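Local atomic coordinates of phage-related protein (Bordetella bronchiseptica RB50, PDB entry 3BJQ), a protein that is of unproven function but probably serves as a major capsid protein that builds the shell of a phage head. Residues E[87-92]-E[110-115]; E[114-119]-E[289-294]; E[20-25]-E[272-277]; E[28-33]-E[122-127]; E[101-106]-E[285-290]. All coordinates share one frame; numbering follows the deposited sequence.

Contact 1. Residues E[87-92]-E[110-115]; sequences LEAKVP and RSVNTV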
# COMPACT_ATOMS: atom_id res chain seq x y z
N LEU E 87 -0.87 15.85 35.64
CA LEU E 87 -2.24 16.27 35.91
C LEU E 87 -3.14 15.18 35.35
O LEU E 87 -2.64 14.16 34.86
CB LEU E 87 -2.50 17.63 35.23
CG LEU E 87 -1.69 18.83 35.72
CD1 LEU E 87 -1.90 20.07 34.86
CD2 LEU E 87 -2.05 19.14 37.17
N GLU E 88 -4.44 15.36 35.46
CA GLU E 88 -5.41 14.38 35.00
C GLU E 88 -6.50 15.07 34.18
O GLU E 88 -7.33 15.81 34.72
CB GLU E 88 -6.04 13.61 36.18
CG GLU E 88 -5.22 12.40 36.66
CD GLU E 88 -5.83 11.70 37.85
OE1 GLU E 88 -6.71 12.29 38.50
OE2 GLU E 88 -5.44 10.55 38.14
N ALA E 89 -6.48 14.81 32.87
CA ALA E 89 -7.52 15.24 31.96
C ALA E 89 -8.80 14.45 32.29
O ALA E 89 -8.72 13.29 32.66
CB ALA E 89 -7.09 14.98 30.55
N LYS E 90 -9.96 15.06 32.08
CA LYS E 90 -11.23 14.49 32.51
C LYS E 90 -12.27 14.67 31.42
O LYS E 90 -12.43 15.76 30.89
CB LYS E 90 -11.68 15.23 33.78
CG LYS E 90 -13.00 14.87 34.35
CD LYS E 90 -13.18 15.47 35.77
CE LYS E 90 -13.07 17.00 35.79
NZ LYS E 90 -14.05 17.63 34.85
N VAL E 91 -12.95 13.57 31.09
CA VAL E 91 -14.08 13.63 30.19
C VAL E 91 -15.31 13.24 30.98
O VAL E 91 -15.49 12.07 31.30
CB VAL E 91 -13.92 12.70 28.95
CG1 VAL E 91 -15.21 12.67 28.17
CG2 VAL E 91 -12.81 13.17 28.07
N PRO E 92 -16.15 14.23 31.33
CA PRO E 92 -17.33 13.95 32.12
C PRO E 92 -18.38 13.18 31.32
O PRO E 92 -18.51 13.35 30.11
CB PRO E 92 -17.86 15.35 32.50
CG PRO E 92 -17.31 16.27 31.57
CD PRO E 92 -16.06 15.66 30.98
N ARG E 110 -9.69 16.89 23.53
CA ARG E 110 -10.15 18.13 24.16
C ARG E 110 -9.85 18.18 25.66
O ARG E 110 -9.40 19.20 26.18
CB ARG E 110 -11.65 18.31 23.94
CG ARG E 110 -11.97 18.71 22.53
CD ARG E 110 -13.44 18.48 22.13
NE ARG E 110 -13.72 19.17 20.88
CZ ARG E 110 -13.22 18.82 19.69
NH1 ARG E 110 -12.44 17.75 19.58
NH2 ARG E 110 -13.50 19.53 18.60
N SER E 111 -10.10 17.08 26.35
CA SER E 111 -9.79 17.01 27.78
C SER E 111 -8.30 17.20 28.05
O SER E 111 -7.91 17.81 29.05
CB SER E 111 -10.24 15.66 28.35
OG SER E 111 -9.39 14.61 27.91
N VAL E 112 -7.47 16.69 27.15
CA VAL E 112 -6.01 16.77 27.29
C VAL E 112 -5.50 18.19 27.07
O VAL E 112 -4.59 18.65 27.79
CB VAL E 112 -5.31 15.77 26.34
CG1 VAL E 112 -3.83 16.12 26.17
CG2 VAL E 112 -5.48 14.34 26.87
N ASN E 113 -6.06 18.87 26.08
CA ASN E 113 -5.75 20.26 25.81
C ASN E 113 -5.86 21.14 27.05
O ASN E 113 -5.05 22.03 27.25
CB ASN E 113 -6.70 20.82 24.73
CG ASN E 113 -6.33 20.35 23.33
OD1 ASN E 113 -5.24 19.82 23.08
ND2 ASN E 113 -7.24 20.52 22.42
N THR E 114 -6.90 20.92 27.83
CA THR E 114 -7.14 21.65 29.05
C THR E 114 -5.94 21.62 29.98
O THR E 114 -5.45 22.69 30.42
CB THR E 114 -8.37 21.07 29.74
OG1 THR E 114 -9.50 21.29 28.87
CG2 THR E 114 -8.62 21.67 31.13
N VAL E 115 -5.44 20.42 30.24
CA VAL E 115 -4.28 20.27 31.13
C VAL E 115 -2.97 20.76 30.48
O VAL E 115 -2.11 21.31 31.17
CB VAL E 115 -4.18 18.82 31.67
CG1 VAL E 115 -5.46 18.46 32.37
CG2 VAL E 115 -3.89 17.85 30.57
O HOH W 1 -9.30 17.91 31.26
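Ala89 and Ser111 bring strand 87-92 and helix 110-115 together with their CA atoms 5.1 Å apart, the two short axes approaching to 6.7 Å and running roughly antiparallel at 144°. This is a helix laid on a β-strand, consistent with the long spine helix and sheet of the P-domain in HK97-like capsid proteins. The close approach suits small residues. Ala89 turns its CB toward the helix, where it meets the carbonyl Ser111 O at 3.3 Å and also touches Ser111 OG and Val112 CG2. Ser111 in turn presses its CB against Lys90 O and against Val91 CG2, the latter at 3.6 Å. Its OG lies between the backbone N and the carbonyl carbon (chi1 72°) and bonds Gly108 O. One turn on, Val115 packs against the first part of the strand: CG1 lies 3.8 Å from Ala89 N, and CB faces Leu87 CB at 4.1 Å as the two side chains slide past each other in opposite directions. Branched and apolar, Val115 can cover both residues. Lys90 and Glu88 point away from the helix; Lys90 pairs with Asp72 of the second subunit, and Glu88 bonds Tyr279 of its own chain besides Arg70 of the second subunit. No direct hydrogen bond joins the segments; instead a water accepts from Lys90 N at 3.0 Å and donates to Ser111 O at 2.6 Å.

Contact 2. Residues E[114-119]-E[289-294]; sequences TVLRIM and YGVSDD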
# COMPACT_ATOMS: atom_id res chain seq x y z
N THR E 114 -6.90 20.92 27.83
CA THR E 114 -7.14 21.65 29.05
C THR E 114 -5.94 21.62 29.98
O THR E 114 -5.45 22.69 30.42
CB THR E 114 -8.37 21.07 29.74
OG1 THR E 114 -9.50 21.29 28.87
CG2 THR E 114 -8.62 21.67 31.13
N VAL E 115 -5.44 20.42 30.24
CA VAL E 115 -4.28 20.27 31.13
C VAL E 115 -2.97 20.76 30.48
O VAL E 115 -2.11 21.31 31.17
CB VAL E 115 -4.18 18.82 31.67
CG1 VAL E 115 -5.46 18.46 32.37
CG2 VAL E 115 -3.89 17.85 30.57
N LEU E 116 -2.83 20.61 29.17
CA LEU E 116 -1.65 21.09 28.49
C LEU E 116 -1.58 22.62 28.59
O LEU E 116 -0.48 23.17 28.68
CB LEU E 116 -1.61 20.61 27.02
CG LEU E 116 -1.35 19.11 26.81
CD1 LEU E 116 -1.37 18.75 25.34
CD2 LEU E 116 0.00 18.75 27.43
N ARG E 117 -2.72 23.29 28.56
CA ARG E 117 -2.71 24.76 28.65
C ARG E 117 -2.25 25.24 30.01
O ARG E 117 -1.56 26.25 30.12
CB ARG E 117 -4.07 25.39 28.39
CG ARG E 117 -3.90 26.93 28.31
CD ARG E 117 -5.15 27.67 28.33
NE ARG E 117 -4.97 29.12 28.16
CZ ARG E 117 -4.95 30.02 29.14
NH1 ARG E 117 -4.97 29.67 30.41
NH2 ARG E 117 -4.85 31.30 28.83
N ILE E 118 -2.68 24.54 31.04
CA ILE E 118 -2.23 24.79 32.39
C ILE E 118 -0.71 24.65 32.49
O ILE E 118 -0.04 25.47 33.10
CB ILE E 118 -2.87 23.79 33.37
CG1 ILE E 118 -4.35 24.08 33.55
CG2 ILE E 118 -2.19 23.85 34.72
CD1 ILE E 118 -4.70 24.71 34.90
N MSE E 119 -0.18 23.58 31.91
CA MSE E 119 1.26 23.35 31.92
C MSE E 119 2.01 24.38 31.09
O MSE E 119 3.15 24.75 31.40
CB MSE E 119 1.58 21.94 31.40
CG MSE E 119 1.23 20.85 32.40
SE MSE E 119 1.23 19.05 31.63
CE MSE E 119 0.75 18.07 33.26
N TYR E 289 -7.68 10.74 31.98
CA TYR E 289 -6.41 10.50 31.28
C TYR E 289 -5.28 11.19 32.02
O TYR E 289 -5.27 12.42 32.13
CB TYR E 289 -6.42 11.05 29.87
CG TYR E 289 -7.53 10.58 28.99
CD1 TYR E 289 -8.81 11.11 29.13
CD2 TYR E 289 -7.29 9.70 27.94
CE1 TYR E 289 -9.83 10.72 28.31
CE2 TYR E 289 -8.31 9.32 27.09
CZ TYR E 289 -9.59 9.85 27.29
OH TYR E 289 -10.63 9.48 26.47
N GLY E 290 -4.32 10.41 32.48
CA GLY E 290 -3.14 10.95 33.11
C GLY E 290 -2.31 11.59 32.02
O GLY E 290 -2.09 10.99 30.97
N VAL E 291 -1.88 12.82 32.26
CA VAL E 291 -1.07 13.58 31.30
C VAL E 291 0.23 14.03 32.01
O VAL E 291 0.20 14.63 33.09
CB VAL E 291 -1.81 14.81 30.79
CG1 VAL E 291 -0.95 15.54 29.74
CG2 VAL E 291 -3.15 14.39 30.22
N SER E 292 1.36 13.71 31.40
CA SER E 292 2.66 14.00 31.96
C SER E 292 3.46 14.83 30.98
O SER E 292 3.58 14.47 29.83
CB SER E 292 3.37 12.68 32.24
OG SER E 292 2.86 12.08 33.43
N ASP E 293 4.02 15.95 31.44
CA ASP E 293 4.93 16.77 30.64
C ASP E 293 5.95 17.42 31.57
O ASP E 293 5.93 18.64 31.79
CB ASP E 293 4.17 17.82 29.82
CG ASP E 293 5.01 18.36 28.69
OD1 ASP E 293 6.22 18.03 28.72
OD2 ASP E 293 4.48 19.08 27.80
N ASP E 294 6.83 16.59 32.11
CA ASP E 294 7.75 16.97 33.17
C ASP E 294 8.94 17.69 32.57
O ASP E 294 9.65 17.14 31.72
CB ASP E 294 8.22 15.72 33.95
CG ASP E 294 7.11 15.08 34.79
OD1 ASP E 294 6.18 15.79 35.22
OD2 ASP E 294 7.20 13.86 35.04
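Val115 and Val291 reach toward each other tip to tip, CG2 of the one standing 3.6 Å from CG2 of the other. Val115 CG2 also faces CB and CG1 of Val291, so a single methyl of the helix residue rests against the whole branched end of the strand residue. Val291 CG1 stands anti to the backbone N (chi1 -177°), from where it meets Leu116 CD2 at 4.1 Å; these two side chains cross at about a right angle. Compact β-branched valines suit both positions, since the helix and strand axes lie 9.5 Å apart, while the longer leucine spans the gap from the helix flank. Met119, present as selenomethionine, crosses Asp293 obliquely. Its chain is extended beyond CG, and CE lies 3.5 Å from Val291 O, while SE rests 3.7 Å from Asp293 CB. The selenoether chain is long, flexible and unbranched, so it can follow the strand as this passes into a loop; its nearest contact on Asp293 is CB, and a tetraethylene glycol, probably from the crystallisation liquor, lies near the Asp293 side chain. The two segments run roughly parallel, at 26°. Leu87 of strand 87-92 packs on Met119, Ala21 of helix 15-22 on Leu116, and Ile71 of the second subunit touches Val115, so the helix meets both the P-domain-like sheet and a neighbouring copy.

Contact 3. Residues E[20-25]-E[272-277]; sequences HARGYR and HPLVEV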
# COMPACT_ATOMS: atom_id res chain seq x y z
N HIS E 20 -1.10 13.56 19.57
CA HIS E 20 -1.86 14.82 19.62
C HIS E 20 -1.25 15.85 20.60
O HIS E 20 -1.11 17.01 20.24
CB HIS E 20 -3.32 14.55 19.96
CG HIS E 20 -4.11 15.80 20.20
ND1 HIS E 20 -4.74 16.49 19.19
CD2 HIS E 20 -4.35 16.49 21.34
CE1 HIS E 20 -5.35 17.55 19.70
NE2 HIS E 20 -5.13 17.57 21.01
N ALA E 21 -0.88 15.42 21.81
CA ALA E 21 -0.25 16.30 22.81
C ALA E 21 1.05 16.91 22.30
O ALA E 21 1.35 18.05 22.64
CB ALA E 21 0.03 15.56 24.14
N ARG E 22 1.83 16.14 21.53
CA ARG E 22 3.11 16.64 20.99
C ARG E 22 2.95 17.71 19.93
O ARG E 22 3.86 18.48 19.71
CB ARG E 22 3.93 15.51 20.38
CG ARG E 22 4.37 14.50 21.36
CD ARG E 22 5.33 13.56 20.73
NE ARG E 22 5.79 12.56 21.69
CZ ARG E 22 5.20 11.39 21.90
NH1 ARG E 22 4.12 11.05 21.21
NH2 ARG E 22 5.71 10.55 22.80
N GLY E 23 1.79 17.75 19.29
CA GLY E 23 1.46 18.78 18.30
C GLY E 23 0.78 20.01 18.87
O GLY E 23 0.48 20.94 18.11
N TYR E 24 0.55 20.03 20.20
CA TYR E 24 -0.11 21.15 20.88
C TYR E 24 0.76 22.40 20.81
O TYR E 24 1.92 22.35 21.17
CB TYR E 24 -0.35 20.81 22.36
CG TYR E 24 -1.08 21.87 23.18
CD1 TYR E 24 -2.46 21.86 23.29
CD2 TYR E 24 -0.39 22.85 23.88
CE1 TYR E 24 -3.13 22.81 24.03
CE2 TYR E 24 -1.06 23.83 24.63
CZ TYR E 24 -2.43 23.80 24.68
OH TYR E 24 -3.13 24.72 25.42
N ARG E 25 0.18 23.50 20.34
CA ARG E 25 0.86 24.78 20.18
C ARG E 25 0.07 25.90 20.86
O ARG E 25 -1.14 25.88 20.91
CB ARG E 25 0.99 25.13 18.69
CG ARG E 25 1.70 24.08 17.85
CD ARG E 25 3.19 24.04 18.17
NE ARG E 25 3.88 23.06 17.33
CZ ARG E 25 4.22 21.83 17.70
NH1 ARG E 25 3.97 21.36 18.92
NH2 ARG E 25 4.85 21.05 16.83
N HIS E 272 8.06 13.07 26.63
CA HIS E 272 6.98 13.92 27.12
C HIS E 272 6.66 14.99 26.06
O HIS E 272 7.54 15.45 25.37
CB HIS E 272 7.34 14.53 28.46
CG HIS E 272 7.37 13.53 29.57
ND1 HIS E 272 7.08 13.84 30.88
CD2 HIS E 272 7.59 12.19 29.56
CE1 HIS E 272 7.18 12.77 31.63
NE2 HIS E 272 7.48 11.75 30.85
N PRO E 273 5.39 15.39 25.94
CA PRO E 273 4.23 14.97 26.70
C PRO E 273 3.70 13.59 26.37
O PRO E 273 3.69 13.21 25.21
CB PRO E 273 3.17 16.01 26.31
CG PRO E 273 3.56 16.42 24.97
CD PRO E 273 5.04 16.44 24.98
N LEU E 274 3.26 12.88 27.41
CA LEU E 274 2.65 11.56 27.30
C LEU E 274 1.22 11.61 27.85
O LEU E 274 0.99 12.28 28.82
CB LEU E 274 3.40 10.51 28.13
CG LEU E 274 4.87 10.17 27.91
CD1 LEU E 274 5.42 9.41 29.13
CD2 LEU E 274 5.11 9.38 26.60
N VAL E 275 0.30 10.91 27.20
CA VAL E 275 -1.06 10.73 27.70
C VAL E 275 -1.26 9.24 27.93
O VAL E 275 -0.92 8.42 27.05
CB VAL E 275 -2.10 11.20 26.69
CG1 VAL E 275 -3.48 11.06 27.27
CG2 VAL E 275 -1.83 12.67 26.30
N GLU E 276 -1.78 8.90 29.10
CA GLU E 276 -2.06 7.53 29.50
C GLU E 276 -3.46 7.08 29.09
O GLU E 276 -4.39 7.90 28.93
CB GLU E 276 -1.95 7.40 31.02
CG GLU E 276 -0.56 7.74 31.57
CD GLU E 276 -0.52 7.88 33.10
OE1 GLU E 276 -1.25 7.11 33.80
OE2 GLU E 276 0.24 8.76 33.59
N VAL E 277 -3.62 5.76 28.92
CA VAL E 277 -4.92 5.18 28.62
C VAL E 277 -5.88 5.61 29.74
O VAL E 277 -5.46 5.72 30.90
CB VAL E 277 -4.85 3.64 28.52
CG1 VAL E 277 -4.04 3.22 27.33
CG2 VAL E 277 -4.29 3.03 29.81
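Ala21 and Pro273 form the close-packed part of this contact, where the last turn of helix 15-22 sits on the chain entering strand 274-281. Pro273 follows a cis peptide bond and points its ring toward the helix. Its CG touches both the carbonyl Ala21 O at 3.6 Å and Ala21 CB at 3.7 Å. Alanine suits this place because a single methyl lets the ring reach the helix backbone, and the same CB still meets Val275 CG2 at 4.1 Å. Ala21, Pro273 and Val275 are all buried. The other side, at Arg22, is looser and faces solvent. Here the side chain runs out extended from CG to NE, its CG 4.2 Å from Pro273 CD. The carbonyl Pro273 O stands over one face of the guanidinium, 4.0 Å above the plane and toward its rim, while NH2 lies 4.0 Å from Leu274 CD2, the two side chains lying side by side and pointing the same way. Arg22 NH2 makes a weak hydrogen bond to Gly271 O. The turn that follows is tied down locally, since Arg25 NH1 donates to Arg22 O at 3.0 Å. With no hydrogen bond crossing the segments, apolar packing carries the contact, and the arginine adds van der Waals cover along with what is probably a mild attraction between its charge and the carbonyls Pro273 O and Gly271 O.

Contact 4. Residues E[28-33]-E[122-127]; sequences TLIGKK and AHEHEC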
# COMPACT_ATOMS: atom_id res chain seq x y z
N THR E 28 0.91 32.43 21.14
CA THR E 28 1.16 33.70 21.82
C THR E 28 2.06 33.55 23.06
O THR E 28 2.45 34.56 23.67
CB THR E 28 -0.15 34.44 22.18
OG1 THR E 28 -0.80 33.81 23.29
CG2 THR E 28 -1.07 34.53 20.96
N LEU E 29 2.36 32.30 23.46
CA LEU E 29 3.31 32.05 24.54
C LEU E 29 4.70 31.95 23.90
O LEU E 29 4.87 31.27 22.90
CB LEU E 29 2.95 30.79 25.32
CG LEU E 29 1.56 30.75 25.95
CD1 LEU E 29 1.43 29.50 26.76
CD2 LEU E 29 1.30 31.94 26.82
N ILE E 30 5.68 32.64 24.48
CA ILE E 30 6.99 32.77 23.85
C ILE E 30 8.14 32.14 24.66
O ILE E 30 9.28 32.19 24.22
CB ILE E 30 7.28 34.25 23.51
CG1 ILE E 30 7.27 35.12 24.77
CG2 ILE E 30 6.25 34.77 22.49
CD1 ILE E 30 8.13 36.34 24.72
N GLY E 31 7.84 31.51 25.80
CA GLY E 31 8.87 30.89 26.64
C GLY E 31 9.79 29.93 25.93
O GLY E 31 11.01 29.95 26.12
N LYS E 32 9.22 29.11 25.06
CA LYS E 32 10.01 28.14 24.27
C LYS E 32 10.87 28.81 23.20
O LYS E 32 11.74 28.17 22.61
CB LYS E 32 9.07 27.11 23.64
CG LYS E 32 8.28 26.34 24.67
CD LYS E 32 7.23 25.40 24.07
CE LYS E 32 6.79 24.37 25.12
NZ LYS E 32 5.80 23.35 24.63
N LYS E 33 10.66 30.10 22.97
CA LYS E 33 11.50 30.85 22.02
C LYS E 33 12.80 31.29 22.68
O LYS E 33 13.76 31.63 21.98
CB LYS E 33 10.75 32.07 21.50
CG LYS E 33 9.55 31.75 20.57
CD LYS E 33 10.02 31.32 19.21
CE LYS E 33 8.84 30.90 18.35
NZ LYS E 33 9.02 31.25 16.90
N ALA E 122 2.22 27.65 33.14
CA ALA E 122 3.20 27.49 34.22
C ALA E 122 4.62 27.58 33.64
O ALA E 122 5.50 28.21 34.23
CB ALA E 122 3.01 26.18 34.92
N HIS E 123 4.83 26.96 32.49
CA HIS E 123 6.13 27.04 31.79
C HIS E 123 6.48 28.48 31.41
O HIS E 123 7.61 28.92 31.57
CB HIS E 123 6.10 26.15 30.55
CG HIS E 123 7.34 26.20 29.75
ND1 HIS E 123 7.46 27.00 28.63
CD2 HIS E 123 8.54 25.60 29.91
CE1 HIS E 123 8.67 26.87 28.12
NE2 HIS E 123 9.35 26.02 28.88
N GLU E 124 5.50 29.19 30.89
CA GLU E 124 5.67 30.58 30.53
C GLU E 124 6.15 31.41 31.72
O GLU E 124 7.06 32.24 31.61
CB GLU E 124 4.34 31.17 30.01
CG GLU E 124 4.50 32.58 29.37
CD GLU E 124 5.05 32.53 27.91
OE1 GLU E 124 5.52 31.46 27.48
OE2 GLU E 124 4.99 33.56 27.18
N HIS E 125 5.54 31.19 32.87
CA HIS E 125 5.91 31.92 34.07
C HIS E 125 7.32 31.55 34.57
O HIS E 125 8.10 32.41 34.99
CB HIS E 125 4.87 31.68 35.16
CG HIS E 125 5.10 32.51 36.38
ND1 HIS E 125 6.03 32.18 37.34
CD2 HIS E 125 4.57 33.70 36.76
CE1 HIS E 125 6.04 33.11 38.28
NE2 HIS E 125 5.17 34.05 37.94
N GLU E 126 7.67 30.27 34.54
CA GLU E 126 9.01 29.84 34.95
C GLU E 126 10.12 30.36 34.03
O GLU E 126 11.22 30.63 34.47
CB GLU E 126 9.12 28.33 35.12
CG GLU E 126 9.20 27.95 36.59
CD GLU E 126 10.25 28.81 37.35
OE1 GLU E 126 11.40 28.94 36.86
OE2 GLU E 126 9.90 29.39 38.41
N CYS E 127 9.81 30.49 32.75
CA CYS E 127 10.75 31.05 31.81
C CYS E 127 11.02 32.53 32.11
O CYS E 127 12.17 32.98 32.15
CB CYS E 127 10.22 30.89 30.40
SG CYS E 127 10.28 29.19 29.79
O HOH W 2 3.52 35.58 26.15
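Glu124 holds the chain at Ile30 and Gly31 with both carboxylate oxygens. OE2 accepts from Ile30 N at 2.9 Å on its syn lone pair, in a nearly straight bond of 167°; OE1 accepts from Gly31 N, also at 2.9 Å, on the syn side but well out of the carboxylate plane. A glutamate suits this place because its two oxygens match two successive amides at the start of the short, weakly bonded helix near 31-33, whose end may help stabilise the charge. A bend at chi2 (79°) turns CD toward the loop. OE2 takes two more donors: Trp241 NE1, and a water at 2.7 Å that also donates to Thr28 O. Leu29 CB lies 3.4 Å from Glu124 OE1. Gly31, without a side chain, lets the backbones come to 5.0 Å between its CA and that of Glu124, its own CA and O resting against Cys127 SG. Further out, Lys32 crosses His123 at about a right angle: Lys32 CG touches CE1 of His123 at 3.5 Å and CE lies over one face of the ring. Cys127 SG lies toward the rim of the opposite face, and His123 NE2 is hydrogen-bonded to Thr266 OG1 of strand 264-269. The contact lies near the centre of the chain; Pro297 of strand 286-299 also touches His123 and Cys127, while strand 221-230 packs on Leu29 and Ile30.

Contact 5. Residues E[101-106]-E[285-290]; sequences QVPGID and KSWIYG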
# COMPACT_ATOMS: atom_id res chain seq x y z
N GLN E 101 -18.82 3.51 27.51
CA GLN E 101 -17.72 3.24 26.58
C GLN E 101 -16.57 4.23 26.76
O GLN E 101 -16.75 5.33 27.27
CB GLN E 101 -18.22 3.29 25.12
CG GLN E 101 -19.38 2.32 24.82
CD GLN E 101 -19.04 0.87 25.15
OE1 GLN E 101 -18.08 0.30 24.62
NE2 GLN E 101 -19.84 0.26 26.04
N VAL E 102 -15.38 3.80 26.35
CA VAL E 102 -14.19 4.66 26.37
C VAL E 102 -14.48 5.84 25.45
O VAL E 102 -15.02 5.64 24.38
CB VAL E 102 -12.93 3.86 25.91
CG1 VAL E 102 -11.78 4.77 25.60
CG2 VAL E 102 -12.53 2.83 26.97
N PRO E 103 -14.11 7.08 25.85
CA PRO E 103 -14.46 8.22 24.99
C PRO E 103 -13.75 8.17 23.65
O PRO E 103 -12.67 7.61 23.53
CB PRO E 103 -13.96 9.43 25.80
CG PRO E 103 -13.79 8.96 27.16
CD PRO E 103 -13.38 7.52 27.05
N GLY E 104 -14.36 8.76 22.64
CA GLY E 104 -13.70 8.88 21.33
C GLY E 104 -12.50 9.82 21.45
O GLY E 104 -12.41 10.62 22.38
N ILE E 105 -11.61 9.76 20.47
CA ILE E 105 -10.43 10.61 20.49
C ILE E 105 -10.73 12.12 20.45
O ILE E 105 -9.94 12.91 20.96
CB ILE E 105 -9.42 10.24 19.39
CG1 ILE E 105 -10.05 10.29 18.01
CG2 ILE E 105 -8.83 8.88 19.71
CD1 ILE E 105 -9.06 10.02 16.90
N ASP E 106 -11.86 12.52 19.88
CA ASP E 106 -12.21 13.94 19.85
C ASP E 106 -12.42 14.46 21.28
O ASP E 106 -11.92 15.51 21.64
CB ASP E 106 -13.44 14.22 18.97
CG ASP E 106 -14.58 13.23 19.20
OD1 ASP E 106 -14.43 12.03 18.85
OD2 ASP E 106 -15.64 13.66 19.72
N LYS E 285 -17.59 10.41 38.05
CA LYS E 285 -18.42 10.07 36.88
C LYS E 285 -17.77 10.62 35.62
O LYS E 285 -18.39 11.31 34.80
CB LYS E 285 -19.85 10.58 37.08
CG LYS E 285 -20.58 9.82 38.23
CD LYS E 285 -21.06 8.46 37.75
CE LYS E 285 -21.45 7.48 38.88
NZ LYS E 285 -21.82 8.16 40.12
N SER E 286 -16.49 10.31 35.48
CA SER E 286 -15.66 10.80 34.42
C SER E 286 -14.61 9.76 34.02
O SER E 286 -14.21 8.93 34.83
CB SER E 286 -14.91 12.05 34.90
OG SER E 286 -15.76 13.16 35.07
N TRP E 287 -14.20 9.81 32.76
CA TRP E 287 -13.04 9.07 32.29
C TRP E 287 -11.83 9.98 32.48
O TRP E 287 -11.90 11.14 32.12
CB TRP E 287 -13.15 8.68 30.82
CG TRP E 287 -14.13 7.60 30.60
CD1 TRP E 287 -15.45 7.75 30.35
CD2 TRP E 287 -13.88 6.19 30.62
NE1 TRP E 287 -16.05 6.52 30.20
CE2 TRP E 287 -15.10 5.55 30.35
CE3 TRP E 287 -12.73 5.41 30.81
CZ2 TRP E 287 -15.22 4.17 30.31
CZ3 TRP E 287 -12.85 4.03 30.73
CH2 TRP E 287 -14.09 3.42 30.51
N ILE E 288 -10.75 9.43 33.02
CA ILE E 288 -9.57 10.19 33.42
C ILE E 288 -8.32 9.77 32.65
O ILE E 288 -7.93 8.60 32.67
CB ILE E 288 -9.28 9.99 34.94
CG1 ILE E 288 -10.49 10.34 35.78
CG2 ILE E 288 -8.09 10.82 35.42
CD1 ILE E 288 -10.89 11.76 35.69
N TYR E 289 -7.68 10.74 31.98
CA TYR E 289 -6.41 10.50 31.28
C TYR E 289 -5.28 11.19 32.02
O TYR E 289 -5.27 12.42 32.13
CB TYR E 289 -6.42 11.05 29.87
CG TYR E 289 -7.53 10.58 28.99
CD1 TYR E 289 -8.81 11.11 29.13
CD2 TYR E 289 -7.29 9.70 27.94
CE1 TYR E 289 -9.83 10.72 28.31
CE2 TYR E 289 -8.31 9.32 27.09
CZ TYR E 289 -9.59 9.85 27.29
OH TYR E 289 -10.63 9.48 26.47
N GLY E 290 -4.32 10.41 32.48
CA GLY E 290 -3.14 10.95 33.11
C GLY E 290 -2.31 11.59 32.02
O GLY E 290 -2.09 10.99 30.97
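Trp287 NE1, close to the loop 101-104, gives its hydrogen bond to Ala99 O; Gln101 O, 3.2 Å from NE1, is at a poor angle for one. The bond probably helps fix the rotation of the indole, which offers one face to the loop. Over this face come two C-H groups. Pro103 CD stands 3.8 Å from the centroid of the five-membered ring of Trp287, 17° off the normal, and Val102 CA 4.2 Å from that of the six-membered ring, 14° off it: two CH-pi contacts side by side. Proline suits the place, being rigid, and its CD, next to the nitrogen, carries slightly polarised hydrogens. Val102 crosses the indole at about a right angle, resting CG2 3.9 Å from Trp287 CH2. Pro103 also meets Tyr289 tip to tip; Tyr289 OH lies 3.3 Å from Pro103 CG and is also close to CB and CD. The two aromatic residues, two positions apart on strand 286-299, point to the same side of the sheet and both touch the proline. Just beyond it, Gly104 occupies the N-cap position of helix 105-131, so the contact lies just before the helix starts. Ala10 and Arg11 of the third subunit pack on Trp287 and Val102. The chemistry is thus aromatic and apolar, directional through the ring face, with the indole N-H probably helping to orient the tryptophan.

In the fold
Four of the contacts gather around one sheet: helix 105-131 lies on strands 87-92 and 286-299 in contacts 1 and 2, the loop before it reaches the same strand in contact 5, and contact 3 brings helix 15-22 onto the neighbouring strand 274-281. Contact 4 uses the far half of the long helix, its centre about 4 Å from the chain's centre, whereas contact 5's centre lies about 32 Å from it and touches other subunits. All are mainly buried, though contacts 3 and 4 have exposed edges at Arg22 and Lys32. Chemistry follows place: mostly aliphatic in 1 and 2, with a bridging water in 1, proline on alanine with an arginine edge in 3, aromatic in 5, and charged hydrogen bonding in 4.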